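PDB 3I3G: N-acetyltransferase from Trypanosoma brucei, which probably transfers an acetyl group from acetyl-CoA to D-glucosamine 6-phosphate, a step toward UDP-N-acetylglucosamine. Local coordinates for residues D20-V25 with C70-G75; G39-A44 with I99-V104; I64-F69 with S80-I85. One frame throughout, in Å; residues are numbered along the deposited sequence. Where two conformers were deposited one is given.

Interaction 1 of 3, residues D20-V25 with C70-G75; sequences DLELRV and CHQPTG
Arg24 reaches Cys70 because its CG sits between the backbone N and carbonyl carbon (chi1 55°) and its chain then runs extended to NE, while Cys70 turns SG away from its own N (chi1 173°). Arg24 NH2 thus comes 3.4 Å from Cys70 SG, in a weak hydrogen bond. The firmer partners of this guanidinium are carboxylates: Asp30 and Glu27, beyond these segments, form salt bridges with NH1. NE also lies in salt-bridge distance of Glu22 OE1, but the Glu22 carboxylate is modelled too close to Gln72, and its exact place is doubtful.

The backbones pair as antiparallel strands. Glu22 N donates to Cys70 O and Cys70 N returns a bond to Glu22 O, both 3.0 Å long. Past the strand end, Gln72 N still bonds Asp20 O, at 3.1 Å.

At that end the His71 ring is held from several directions. Pro73 CD rests over the centre of one face, 3.6 Å above the plane. ND1 shares a 3.0 Å hydrogen bond with Thr74 OG1, and at the ring edge a water joins NE2, 2.8 Å away, to Asp20 OD1, 2.6 Å away. With both ring nitrogens engaged and Pro73 over one face, the rotation of the imidazole is restrained; the Asp20 carboxylate, reached through the water, might modestly favour a protonated ring.

Interaction 2 of 3, residues G39-A44 with I99-V104; sequences GHLTEA and IEDVVV
Leu41 runs obliquely along strand segment 99-104, from Val103 at its CB to Asp101 at its CD2, and its two methyl branches land on different groups. Its side chain crosses that of Asp101 at about a right angle, which sets Leu41 CD2 3.6 Å from Asp101 OD1. The other methyl, Leu41 CD1, comes 3.8 Å from the backbone oxygen Val102 O. The reach follows from a CG turned away from the backbone N (chi1 178°), which carries both methyls out over the strand. Nearer the backbone, Leu41 CB meets Val103 CG2 at 4.1 Å. The same methyl, Val103 CG2, also touches His40 CB at 4.1 Å, so one valine branch fits against two consecutive residues of the loop, and only their CB atoms take part.

The contact is thus apolar on the loop side, even where Leu41 faces oxygens. Asp101 directs its charge to another partner: OD2 forms a salt bridge with Lys88 of the second subunit, and Gln86 of that subunit packs on the same residue. Val103 is covered further by Leu37 and Leu38 of helix 31-38, whose end leads into the loop.

Asp101 has a positive phi of 52°. Between Glu100, paired with Ser82, and Val103, paired with Ser80, the strand carries one residue more than its neighbour. This is a beta bulge, a hallmark of the fourth strand of the GNAT fold, here covered on one side by Leu41 from the loop after helix 31-38.

Interaction 3 of 3, residues I64-F69 with S80-I85; sequences IVTKVF and SASLMI
Val65 O receives the shortest polar bond between these strands, from Leu83 N at 2.7 Å, and the CA-H of Ser82 approaches the same oxygen, with Ser82 CA 3.2 Å away. Val65 N answers with a nearly straight bond to Leu83 O (2.9 Å, 174° at the hydrogen). Two residues on, Lys67 and Ala81 repeat the reciprocal pairing, and the non-hydrogen-bonded pairs Thr66 with Ser82 and Val68 with Ser80 fall between.

Those intervening pairs bring three hydroxyls, of Thr66, Ser80 and Ser82, to one face of the sheet, with Val68 beside them. Thr66 and Ser82 both turn their hydroxyl oxygen beside the backbone N, where OG1 and OG share a hydrogen bond of 2.8 Å. The other branch of the threonine, Thr66 CG2, reaches along this face to within 3.4 Å of Ser80 OG, a hydroxyl whose polar partner is His34 NE2. Arg59 adds a weak hydrogen bond to Thr66 OG1, so these buried hydroxyls meet polar groups from beyond the sheet. Toward the Ile64 end this face turns apolar: Ile64 and Met84 lie side by side and point the same way, with CG1 of Ile64 3.6 Å from CG of Met84, and Gln86 of the second subunit packs on both.

On the reverse face Lys67, Ala81 and Leu83 touch helix 113-127. The Lys67 chain bends at three successive torsions, and its NZ meets Asp120 of that helix in a salt bridge. The two strands form the beta hairpin at the centre of the sheet, the antiparallel core of the GNAT fold, with helix-borne residues reaching both faces.

How the interactions relate
From the N terminus, residues 20-25 open the edge strand and close with 70-75, so interaction 1 spans the first two helices. Residues 39-44 leave that span to meet 99-104, and interaction 2 therefore crosses interaction 1. Within the loop that interaction 2 closes lies interaction 3, the short hairpin of 64-69 with 80-85, which also crosses interaction 1. Strand 65-71 serves both interactions 1 and 3, joined where Arg24 O accepts from Val68 N at 2.8 Å. Strands 76-86 and 96-104 continue the sheet through bonds such as Glu100 N to Ser82 O. Together the contacts tie four neighbouring strands and the helix-connecting loop, with interactions 2 and 3 reaching the second subunit.

Interaction 1 of 3, residues D20-V25 with C70-G75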
ATOM      1  N   ASP A  20      -2.290  13.881 -29.148  1.00 23.65           N
ATOM      2  CA  ASP A  20      -2.608  12.521 -29.562  1.00 23.25           C
ATOM      3  C   ASP A  20      -2.573  11.527 -28.364  1.00 22.84           C
ATOM      4  O   ASP A  20      -2.561  10.315 -28.562  1.00 22.76           O
ATOM      5  CB  ASP A  20      -1.655  12.037 -30.625  1.00 23.41           C
ATOM      6  CG  ASP A  20      -1.973  12.574 -32.021  1.00 23.73           C
ATOM      7  OD1 ASP A  20      -1.052  12.916 -32.721  1.00 24.18           O
ATOM      8  OD2 ASP A  20      -3.115  12.596 -32.395  1.00 24.33           O
ATOM      9  N   LEU A  21      -2.557  12.058 -27.157  1.00 22.29           N
ATOM     10  CA  LEU A  21      -2.513  11.237 -25.953  1.00 21.76           C
ATOM     11  C   LEU A  21      -3.878  11.077 -25.355  1.00 21.38           C
ATOM     12  O   LEU A  21      -4.686  11.956 -25.415  1.00 21.32           O
ATOM     13  CB  LEU A  21      -1.636  11.863 -24.898  1.00 21.80           C
ATOM     14  CG  LEU A  21      -0.168  11.942 -25.156  1.00 21.88           C
ATOM     15  CD1 LEU A  21       0.500  12.780 -24.133  1.00 21.91           C
ATOM     16  CD2 LEU A  21       0.452  10.621 -25.203  1.00 21.84           C
ATOM     17  N   GLU A  22      -4.073   9.951 -24.721  1.00 20.83           N
ATOM     18  CA  GLU A  22      -5.319   9.702 -24.014  1.00 20.43           C
ATOM     19  C   GLU A  22      -5.043   9.108 -22.640  1.00 19.89           C
ATOM     20  O   GLU A  22      -4.225   8.199 -22.499  1.00 19.72           O
ATOM     21  CB  GLU A  22      -6.227   8.773 -24.821  1.00 20.54           C
ATOM     22  CG  GLU A  22      -5.597   7.440 -25.173  1.00 21.26           C
ATOM     23  CD  GLU A  22      -6.520   6.561 -25.995  1.00 22.26           C
ATOM     24  OE1 GLU A  22      -6.123   5.418 -26.315  1.00 22.44           O
ATOM     25  OE2 GLU A  22      -7.639   7.014 -26.319  1.00 22.79           O
ATOM     26  N   LEU A  23      -5.725   9.637 -21.632  1.00 19.34           N
ATOM     27  CA  LEU A  23      -5.614   9.123 -20.275  1.00 18.82           C
ATOM     28  C   LEU A  23      -6.745   8.137 -20.020  1.00 18.46           C
ATOM     29  O   LEU A  23      -7.918   8.500 -20.087  1.00 18.41           O
ATOM     30  CB  LEU A  23      -5.674  10.270 -19.266  1.00 18.83           C
ATOM     31  CG  LEU A  23      -5.572   9.904 -17.785  1.00 18.90           C
ATOM     32  CD1 LEU A  23      -4.319   9.093 -17.515  1.00 18.88           C
ATOM     33  CD2 LEU A  23      -5.594  11.158 -16.928  1.00 19.07           C
ATOM     34  N   ARG A  24      -6.392   6.888 -19.737  1.00 17.93           N
ATOM     35  CA  ARG A  24      -7.392   5.845 -19.556  1.00 17.57           C
ATOM     36  C   ARG A  24      -6.891   4.709 -18.670  1.00 17.25           C
ATOM     37  O   ARG A  24      -5.728   4.685 -18.268  1.00 17.13           O
ATOM     38  CB  ARG A  24      -7.829   5.290 -20.914  1.00 17.51           C
ATOM     39  CG  ARG A  24      -6.680   4.776 -21.772  1.00 17.47           C
ATOM     40  CD  ARG A  24      -7.191   4.098 -23.034  1.00 17.21           C
ATOM     41  NE  ARG A  24      -6.102   3.619 -23.880  1.00 17.18           N
ATOM     42  CZ  ARG A  24      -5.420   2.500 -23.655  1.00 16.88           C
ATOM     43  NH1 ARG A  24      -5.710   1.744 -22.605  1.00 16.84           N
ATOM     44  NH2 ARG A  24      -4.445   2.138 -24.478  1.00 16.73           N
ATOM     45  N   VAL A  25      -7.779   3.768 -18.369  1.00 17.03           N
ATOM     46  CA  VAL A  25      -7.420   2.614 -17.555  0.50 16.89           C
ATOM     47  C   VAL A  25      -6.588   1.622 -18.359  1.00 16.82           C
ATOM     48  O   VAL A  25      -6.791   1.459 -19.563  1.00 16.75           O
ATOM     49  CB  VAL A  25      -8.668   1.896 -17.010  0.50 16.93           C
ATOM     50  CG1 VAL A  25      -9.517   2.856 -16.194  0.50 16.89           C
ATOM     51  CG2 VAL A  25      -9.473   1.295 -18.152  0.50 16.81           C
ATOM     52  N   CYS A  70      -1.584   6.978 -23.195  1.00 15.55           N
ATOM     53  CA  CYS A  70      -1.331   6.209 -24.403  1.00 16.02           C
ATOM     54  C   CYS A  70      -1.276   7.107 -25.631  1.00 16.20           C
ATOM     55  O   CYS A  70      -2.138   7.964 -25.827  1.00 16.29           O
ATOM     56  CB  CYS A  70      -2.413   5.139 -24.585  1.00 16.00           C
ATOM     57  SG  CYS A  70      -2.344   4.232 -26.154  1.00 16.79           S
ATOM     58  N   HIS A  71      -0.246   6.917 -26.447  1.00 16.47           N
ATOM     59  CA  HIS A  71      -0.193   7.548 -27.755  1.00 16.82           C
ATOM     60  C   HIS A  71      -1.129   6.773 -28.676  1.00 17.10           C
ATOM     61  O   HIS A  71      -0.748   5.755 -29.253  1.00 17.13           O
ATOM     62  CB  HIS A  71       1.235   7.539 -28.299  1.00 16.74           C
ATOM     63  CG  HIS A  71       1.388   8.253 -29.605  1.00 16.79           C
ATOM     64  ND1 HIS A  71       1.624   7.593 -30.792  1.00 16.86           N
ATOM     65  CD2 HIS A  71       1.327   9.571 -29.913  1.00 16.77           C
ATOM     66  CE1 HIS A  71       1.709   8.473 -31.774  1.00 16.92           C
ATOM     67  NE2 HIS A  71       1.531   9.680 -31.267  1.00 16.75           N
ATOM     68  N   GLN A  72      -2.362   7.256 -28.794  1.00 17.48           N
ATOM     69  CA  GLN A  72      -3.418   6.524 -29.492  1.00 17.87           C
ATOM     70  C   GLN A  72      -3.024   5.950 -30.852  1.00 17.80           C
ATOM     71  O   GLN A  72      -3.325   4.793 -31.147  1.00 17.89           O
ATOM     72  CB  GLN A  72      -4.675   7.386 -29.633  1.00 18.05           C
ATOM     73  CG  GLN A  72      -5.759   7.061 -28.622  1.00 19.22           C
ATOM     74  CD  GLN A  72      -7.127   7.530 -29.076  1.00 20.47           C
ATOM     75  OE1 GLN A  72      -8.103   6.778 -29.029  1.00 21.38           O
ATOM     76  NE2 GLN A  72      -7.203   8.775 -29.531  1.00 21.17           N
ATOM     77  N   PRO A  73      -2.363   6.760 -31.691  1.00 17.80           N
ATOM     78  CA  PRO A  73      -2.027   6.327 -33.046  1.00 17.74           C
ATOM     79  C   PRO A  73      -1.269   5.000 -33.082  1.00 17.67           C
ATOM     80  O   PRO A  73      -1.519   4.171 -33.957  1.00 17.84           O
ATOM     81  CB  PRO A  73      -1.143   7.463 -33.567  1.00 17.76           C
ATOM     82  CG  PRO A  73      -1.570   8.658 -32.787  1.00 17.79           C
ATOM     83  CD  PRO A  73      -1.927   8.140 -31.422  1.00 17.73           C
ATOM     84  N   THR A  74      -0.353   4.805 -32.139  1.00 17.43           N
ATOM     85  CA  THR A  74       0.473   3.601 -32.115  1.00 17.20           C
ATOM     86  C   THR A  74       0.153   2.713 -30.917  1.00 16.91           C
ATOM     87  O   THR A  74       0.523   1.540 -30.888  1.00 16.97           O
ATOM     88  CB  THR A  74       1.971   3.946 -32.077  1.00 17.22           C
ATOM     89  OG1 THR A  74       2.258   4.700 -30.892  1.00 17.40           O
ATOM     90  CG2 THR A  74       2.366   4.757 -33.302  1.00 17.34           C
ATOM     91  N   GLY A  75      -0.526   3.282 -29.927  1.00 16.51           N
ATOM     92  CA  GLY A  75      -0.874   2.552 -28.715  1.00 16.11           C
ATOM     93  C   GLY A  75       0.273   2.451 -27.726  1.00 15.74           C
ATOM     94  O   GLY A  75       0.186   1.719 -26.739  1.00 15.70           O
TER
HETATM   95  O   HOH W   1       1.350  12.018 -32.880  1.00 34.58           O

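Interaction 2 of 3, residues G39-A44 with I99-V104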
ATOM      1  N   GLY A  39      10.204  -0.330 -17.113  1.00 17.88           N
ATOM      2  CA  GLY A  39      11.645  -0.555 -17.146  1.00 18.54           C
ATOM      3  C   GLY A  39      12.422   0.697 -16.784  1.00 19.00           C
ATOM      4  O   GLY A  39      13.589   0.626 -16.400  1.00 19.10           O
ATOM      5  N   HIS A  40      11.772   1.849 -16.906  1.00 19.40           N
ATOM      6  CA  HIS A  40      12.409   3.123 -16.593  1.00 19.91           C
ATOM      7  C   HIS A  40      12.379   3.416 -15.097  1.00 20.12           C
ATOM      8  O   HIS A  40      13.122   4.266 -14.607  1.00 20.35           O
ATOM      9  CB  HIS A  40      11.737   4.264 -17.360  1.00 19.92           C
ATOM     10  CG  HIS A  40      11.866   4.149 -18.846  1.00 20.34           C
ATOM     11  ND1 HIS A  40      12.997   4.543 -19.526  1.00 20.77           N
ATOM     12  CD2 HIS A  40      11.004   3.686 -19.783  1.00 20.79           C
ATOM     13  CE1 HIS A  40      12.829   4.325 -20.819  1.00 20.94           C
ATOM     14  NE2 HIS A  40      11.627   3.808 -21.002  1.00 21.13           N
ATOM     15  N   LEU A  41      11.584   2.689 -14.348  1.00 20.33           N
ATOM     16  CA  LEU A  41      11.423   2.938 -12.961  1.00 20.46           C
ATOM     17  C   LEU A  41      12.219   1.944 -12.149  1.00 20.50           C
ATOM     18  O   LEU A  41      12.749   2.280 -11.152  1.00 20.53           O
ATOM     19  CB  LEU A  41       9.961   2.837 -12.581  1.00 20.52           C
ATOM     20  CG  LEU A  41       9.556   3.021 -11.119  1.00 20.70           C
ATOM     21  CD1 LEU A  41       9.777   4.439 -10.702  1.00 20.96           C
ATOM     22  CD2 LEU A  41       8.115   2.626 -10.835  1.00 20.74           C
ATOM     23  N   THR A  42      12.207   0.695 -12.578  1.00 20.47           N
ATOM     24  CA  THR A  42      12.913  -0.344 -11.842  1.00 20.44           C
ATOM     25  C   THR A  42      13.163  -1.574 -12.705  1.00 20.31           C
ATOM     26  O   THR A  42      12.793  -1.613 -13.879  1.00 20.28           O
ATOM     27  CB  THR A  42      12.134  -0.759 -10.577  1.00 20.52           C
ATOM     28  OG1 THR A  42      12.948  -1.616  -9.767  1.00 20.74           O
ATOM     29  CG2 THR A  42      10.854  -1.487 -10.950  1.00 20.62           C
ATOM     30  N   GLU A  43      13.802  -2.574 -12.111  1.00 20.12           N
ATOM     31  CA  GLU A  43      14.096  -3.824 -12.792  1.00 20.04           C
ATOM     32  C   GLU A  43      12.814  -4.435 -13.354  1.00 19.91           C
ATOM     33  O   GLU A  43      11.867  -4.694 -12.611  1.00 19.92           O
ATOM     34  CB  GLU A  43      14.763  -4.791 -11.815  1.00 20.05           C
ATOM     35  CG  GLU A  43      15.454  -5.971 -12.461  1.00 20.41           C
ATOM     36  CD  GLU A  43      16.251  -6.785 -11.462  1.00 20.33           C
ATOM     37  OE1 GLU A  43      16.511  -6.279 -10.348  1.00 20.53           O
ATOM     38  OE2 GLU A  43      16.616  -7.931 -11.790  1.00 20.63           O
ATOM     39  N   ALA A  44      12.785  -4.659 -14.665  1.00 19.71           N
ATOM     40  CA  ALA A  44      11.593  -5.193 -15.321  1.00 19.60           C
ATOM     41  C   ALA A  44      11.930  -6.210 -16.407  1.00 19.50           C
ATOM     42  O   ALA A  44      11.707  -5.955 -17.591  1.00 19.50           O
ATOM     43  CB  ALA A  44      10.751  -4.058 -15.897  1.00 19.59           C
ATOM     44  N   ILE A  99      -0.865   5.566  -3.783  1.00 15.77           N
ATOM     45  CA  ILE A  99      -0.367   5.693  -5.147  1.00 15.76           C
ATOM     46  C   ILE A  99       0.947   4.936  -5.306  1.00 15.84           C
ATOM     47  O   ILE A  99       1.860   5.077  -4.492  1.00 15.79           O
ATOM     48  CB  ILE A  99      -0.184   7.167  -5.556  1.00 15.72           C
ATOM     49  CG1 ILE A  99      -1.548   7.852  -5.677  1.00 15.54           C
ATOM     50  CG2 ILE A  99       0.576   7.269  -6.872  1.00 15.70           C
ATOM     51  CD1 ILE A  99      -1.475   9.294  -6.143  1.00 15.52           C
ATOM     52  N   GLU A 100       1.030   4.127  -6.358  1.00 15.96           N
ATOM     53  CA  GLU A 100       2.177   3.254  -6.572  1.00 16.29           C
ATOM     54  C   GLU A 100       2.707   3.345  -7.996  1.00 16.19           C
ATOM     55  O   GLU A 100       1.972   3.678  -8.925  1.00 16.13           O
ATOM     56  CB  GLU A 100       1.791   1.800  -6.282  1.00 16.39           C
ATOM     57  CG  GLU A 100       1.503   1.499  -4.822  1.00 17.31           C
ATOM     58  CD  GLU A 100       2.766   1.276  -4.016  1.00 18.41           C
ATOM     59  OE1 GLU A 100       3.744   0.735  -4.571  1.00 19.41           O
ATOM     60  OE2 GLU A 100       2.777   1.635  -2.822  1.00 19.29           O
ATOM     61  N   ASP A 101       3.973   3.114  -8.156  1.00 16.23           N
ATOM     62  CA  ASP A 101       4.586   2.888  -9.421  1.00 16.34           C
ATOM     63  C   ASP A 101       4.250   3.987 -10.435  1.00 16.28           C
ATOM     64  O   ASP A 101       3.622   3.727 -11.390  1.00 16.18           O
ATOM     65  CB  ASP A 101       4.158   1.536  -9.959  1.00 16.48           C
ATOM     66  CG  ASP A 101       4.805   0.377  -9.197  1.00 16.79           C
ATOM     67  OD1 ASP A 101       5.969   0.391  -8.945  1.00 17.29           O
ATOM     68  OD2 ASP A 101       4.084  -0.452  -8.820  1.00 18.02           O
ATOM     69  N   VAL A 102       4.635   5.212 -10.135  1.00 16.28           N
ATOM     70  CA  VAL A 102       4.447   6.342 -11.034  1.00 16.34           C
ATOM     71  C   VAL A 102       5.653   6.440 -11.961  1.00 16.43           C
ATOM     72  O   VAL A 102       6.787   6.580 -11.503  1.00 16.37           O
ATOM     73  CB  VAL A 102       4.292   7.661 -10.256  1.00 16.37           C
ATOM     74  CG1 VAL A 102       4.054   8.822 -11.213  1.00 16.24           C
ATOM     75  CG2 VAL A 102       3.157   7.552  -9.247  1.00 16.23           C
ATOM     76  N   VAL A 103       5.411   6.354 -13.264  1.00 16.55           N
ATOM     77  CA  VAL A 103       6.500   6.392 -14.232  1.00 16.76           C
ATOM     78  C   VAL A 103       6.084   7.085 -15.523  1.00 16.96           C
ATOM     79  O   VAL A 103       4.992   6.855 -16.041  1.00 16.84           O
ATOM     80  CB  VAL A 103       7.012   4.975 -14.561  1.00 16.77           C
ATOM     81  CG1 VAL A 103       5.891   4.125 -15.138  1.00 16.84           C
ATOM     82  CG2 VAL A 103       8.190   5.044 -15.527  1.00 16.78           C
ATOM     83  N   VAL A 104       6.963   7.939 -16.034  1.00 17.29           N
ATOM     84  CA  VAL A 104       6.713   8.634 -17.288  1.00 17.71           C
ATOM     85  C   VAL A 104       7.886   8.441 -18.239  1.00 18.02           C
ATOM     86  O   VAL A 104       9.045   8.553 -17.840  1.00 18.00           O
ATOM     87  CB  VAL A 104       6.488  10.140 -17.067  1.00 17.71           C
ATOM     88  CG1 VAL A 104       6.460  10.874 -18.399  1.00 17.67           C
ATOM     89  CG2 VAL A 104       5.201  10.374 -16.292  1.00 17.79           C
TER

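Interaction 3 of 3, residues I64-F69 with S80-I85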
ATOM      1  N   ILE A  64      -6.605  -2.920  -7.308  1.00 17.86           N
ATOM      2  CA  ILE A  64      -5.664  -1.942  -7.841  1.00 17.40           C
ATOM      3  C   ILE A  64      -6.154  -1.375  -9.168  1.00 17.10           C
ATOM      4  O   ILE A  64      -6.554  -2.119 -10.065  1.00 17.03           O
ATOM      5  CB  ILE A  64      -4.267  -2.555  -8.052  1.00 17.40           C
ATOM      6  CG1 ILE A  64      -3.704  -3.074  -6.730  1.00 17.36           C
ATOM      7  CG2 ILE A  64      -3.323  -1.533  -8.668  1.00 17.37           C
ATOM      8  CD1 ILE A  64      -2.375  -3.782  -6.874  1.00 17.49           C
ATOM      9  N   VAL A  65      -6.120  -0.052  -9.282  1.00 16.66           N
ATOM     10  CA  VAL A  65      -6.464   0.621 -10.526  1.00 16.32           C
ATOM     11  C   VAL A  65      -5.210   1.235 -11.136  1.00 15.98           C
ATOM     12  O   VAL A  65      -4.452   1.922 -10.452  1.00 15.85           O
ATOM     13  CB  VAL A  65      -7.494   1.741 -10.299  1.00 16.39           C
ATOM     14  CG1 VAL A  65      -7.846   2.412 -11.618  1.00 16.43           C
ATOM     15  CG2 VAL A  65      -8.740   1.192  -9.626  1.00 16.61           C
ATOM     16  N   THR A  66      -4.992   0.983 -12.420  1.00 15.60           N
ATOM     17  CA  THR A  66      -3.849   1.560 -13.114  1.00 15.32           C
ATOM     18  C   THR A  66      -4.301   2.465 -14.253  1.00 15.14           C
ATOM     19  O   THR A  66      -5.010   2.032 -15.163  1.00 15.00           O
ATOM     20  CB  THR A  66      -2.905   0.474 -13.668  1.00 15.28           C
ATOM     21  OG1 THR A  66      -2.454  -0.362 -12.595  1.00 15.37           O
ATOM     22  CG2 THR A  66      -1.701   1.115 -14.343  1.00 15.34           C
ATOM     23  N   LYS A  67      -3.895   3.728 -14.190  1.00 14.92           N
ATOM     24  CA  LYS A  67      -4.187   4.680 -15.250  1.00 14.86           C
ATOM     25  C   LYS A  67      -2.932   4.889 -16.083  1.00 14.72           C
ATOM     26  O   LYS A  67      -1.828   4.959 -15.546  1.00 14.61           O
ATOM     27  CB  LYS A  67      -4.662   6.011 -14.667  1.00 14.93           C
ATOM     28  CG  LYS A  67      -5.888   5.896 -13.774  1.00 15.26           C
ATOM     29  CD  LYS A  67      -7.067   5.300 -14.527  1.00 16.08           C
ATOM     30  CE  LYS A  67      -7.588   6.250 -15.592  1.00 16.41           C
ATOM     31  NZ  LYS A  67      -8.300   7.417 -15.000  1.00 16.97           N
ATOM     32  N   VAL A  68      -3.102   4.981 -17.397  1.00 14.62           N
ATOM     33  CA  VAL A  68      -1.966   5.147 -18.291  1.00 14.65           C
ATOM     34  C   VAL A  68      -2.207   6.247 -19.316  1.00 14.73           C
ATOM     35  O   VAL A  68      -3.348   6.538 -19.680  1.00 14.68           O
ATOM     36  CB  VAL A  68      -1.655   3.844 -19.056  1.00 14.64           C
ATOM     37  CG1 VAL A  68      -1.281   2.733 -18.090  1.00 14.53           C
ATOM     38  CG2 VAL A  68      -2.845   3.439 -19.915  1.00 14.53           C
ATOM     39  N   PHE A  69      -1.122   6.861 -19.770  1.00 14.84           N
ATOM     40  CA  PHE A  69      -1.175   7.728 -20.933  1.00 15.05           C
ATOM     41  C   PHE A  69      -0.768   6.917 -22.151  1.00 15.25           C
ATOM     42  O   PHE A  69       0.263   6.242 -22.140  1.00 15.12           O
ATOM     43  CB  PHE A  69      -0.257   8.938 -20.767  1.00 15.02           C
ATOM     44  CG  PHE A  69      -0.939  10.135 -20.170  1.00 15.00           C
ATOM     45  CD1 PHE A  69      -1.863  10.856 -20.908  1.00 14.91           C
ATOM     46  CD2 PHE A  69      -0.656  10.539 -18.877  1.00 14.90           C
ATOM     47  CE1 PHE A  69      -2.494  11.959 -20.365  1.00 15.00           C
ATOM     48  CE2 PHE A  69      -1.283  11.641 -18.331  1.00 14.67           C
ATOM     49  CZ  PHE A  69      -2.204  12.351 -19.075  1.00 14.99           C
ATOM     50  N   SER A  80       2.295   5.978 -16.623  1.00 12.92           N
ATOM     51  CA  SER A  80       1.505   5.090 -15.781  1.00 12.92           C
ATOM     52  C   SER A  80       1.562   5.477 -14.308  1.00 13.01           C
ATOM     53  O   SER A  80       2.576   5.980 -13.821  1.00 12.95           O
ATOM     54  CB  SER A  80       1.965   3.640 -15.949  1.00 12.90           C
ATOM     55  OG  SER A  80       1.169   2.762 -15.169  1.00 12.71           O
ATOM     56  N   ALA A  81       0.460   5.230 -13.610  1.00 13.13           N
ATOM     57  CA  ALA A  81       0.380   5.428 -12.168  1.00 13.32           C
ATOM     58  C   ALA A  81      -0.733   4.543 -11.624  1.00 13.52           C
ATOM     59  O   ALA A  81      -1.808   4.460 -12.215  1.00 13.56           O
ATOM     60  CB  ALA A  81       0.113   6.886 -11.843  1.00 13.32           C
ATOM     61  N   SER A  82      -0.473   3.876 -10.504  1.00 13.79           N
ATOM     62  CA  SER A  82      -1.442   2.937  -9.945  1.00 14.11           C
ATOM     63  C   SER A  82      -2.001   3.415  -8.609  1.00 14.43           C
ATOM     64  O   SER A  82      -1.333   4.133  -7.865  1.00 14.37           O
ATOM     65  CB  SER A  82      -0.821   1.547  -9.796  1.00 14.10           C
ATOM     66  OG  SER A  82      -0.515   0.991 -11.063  1.00 13.96           O
ATOM     67  N   LEU A  83      -3.231   3.007  -8.313  1.00 14.87           N
ATOM     68  CA  LEU A  83      -3.908   3.430  -7.094  1.00 15.35           C
ATOM     69  C   LEU A  83      -4.500   2.244  -6.339  1.00 15.86           C
ATOM     70  O   LEU A  83      -5.217   1.423  -6.911  1.00 15.88           O
ATOM     71  CB  LEU A  83      -5.013   4.437  -7.421  1.00 15.23           C
ATOM     72  CG  LEU A  83      -5.845   4.926  -6.235  1.00 15.13           C
ATOM     73  CD1 LEU A  83      -4.969   5.675  -5.243  1.00 15.01           C
ATOM     74  CD2 LEU A  83      -7.001   5.802  -6.702  1.00 15.18           C
ATOM     75  N   MET A  84      -4.190   2.163  -5.051  1.00 16.60           N
ATOM     76  CA  MET A  84      -4.747   1.132  -4.187  1.00 17.37           C
ATOM     77  C   MET A  84      -5.536   1.799  -3.069  1.00 17.53           C
ATOM     78  O   MET A  84      -4.962   2.469  -2.213  1.00 17.64           O
ATOM     79  CB  MET A  84      -3.633   0.268  -3.596  1.00 17.57           C
ATOM     80  CG  MET A  84      -2.681  -0.320  -4.624  1.00 18.81           C
ATOM     81  SD  MET A  84      -1.387  -1.327  -3.876  1.00 21.57           S
ATOM     82  CE  MET A  84      -0.695  -0.174  -2.693  1.00 20.72           C
ATOM     83  N   ILE A  85      -6.852   1.626  -3.086  1.00 17.80           N
ATOM     84  CA  ILE A  85      -7.704   2.227  -2.067  1.00 18.09           C
ATOM     85  C   ILE A  85      -7.952   1.258  -0.915  1.00 18.22           C
ATOM     86  O   ILE A  85      -8.578   0.213  -1.089  1.00 18.49           O
ATOM     87  CB  ILE A  85      -9.039   2.714  -2.653  1.00 18.10           C
ATOM     88  CG1 ILE A  85      -8.788   3.822  -3.680  1.00 18.29           C
ATOM     89  CG2 ILE A  85      -9.953   3.211  -1.545  1.00 18.17           C
ATOM     90  CD1 ILE A  85     -10.051   4.420  -4.266  1.00 18.58           C
TER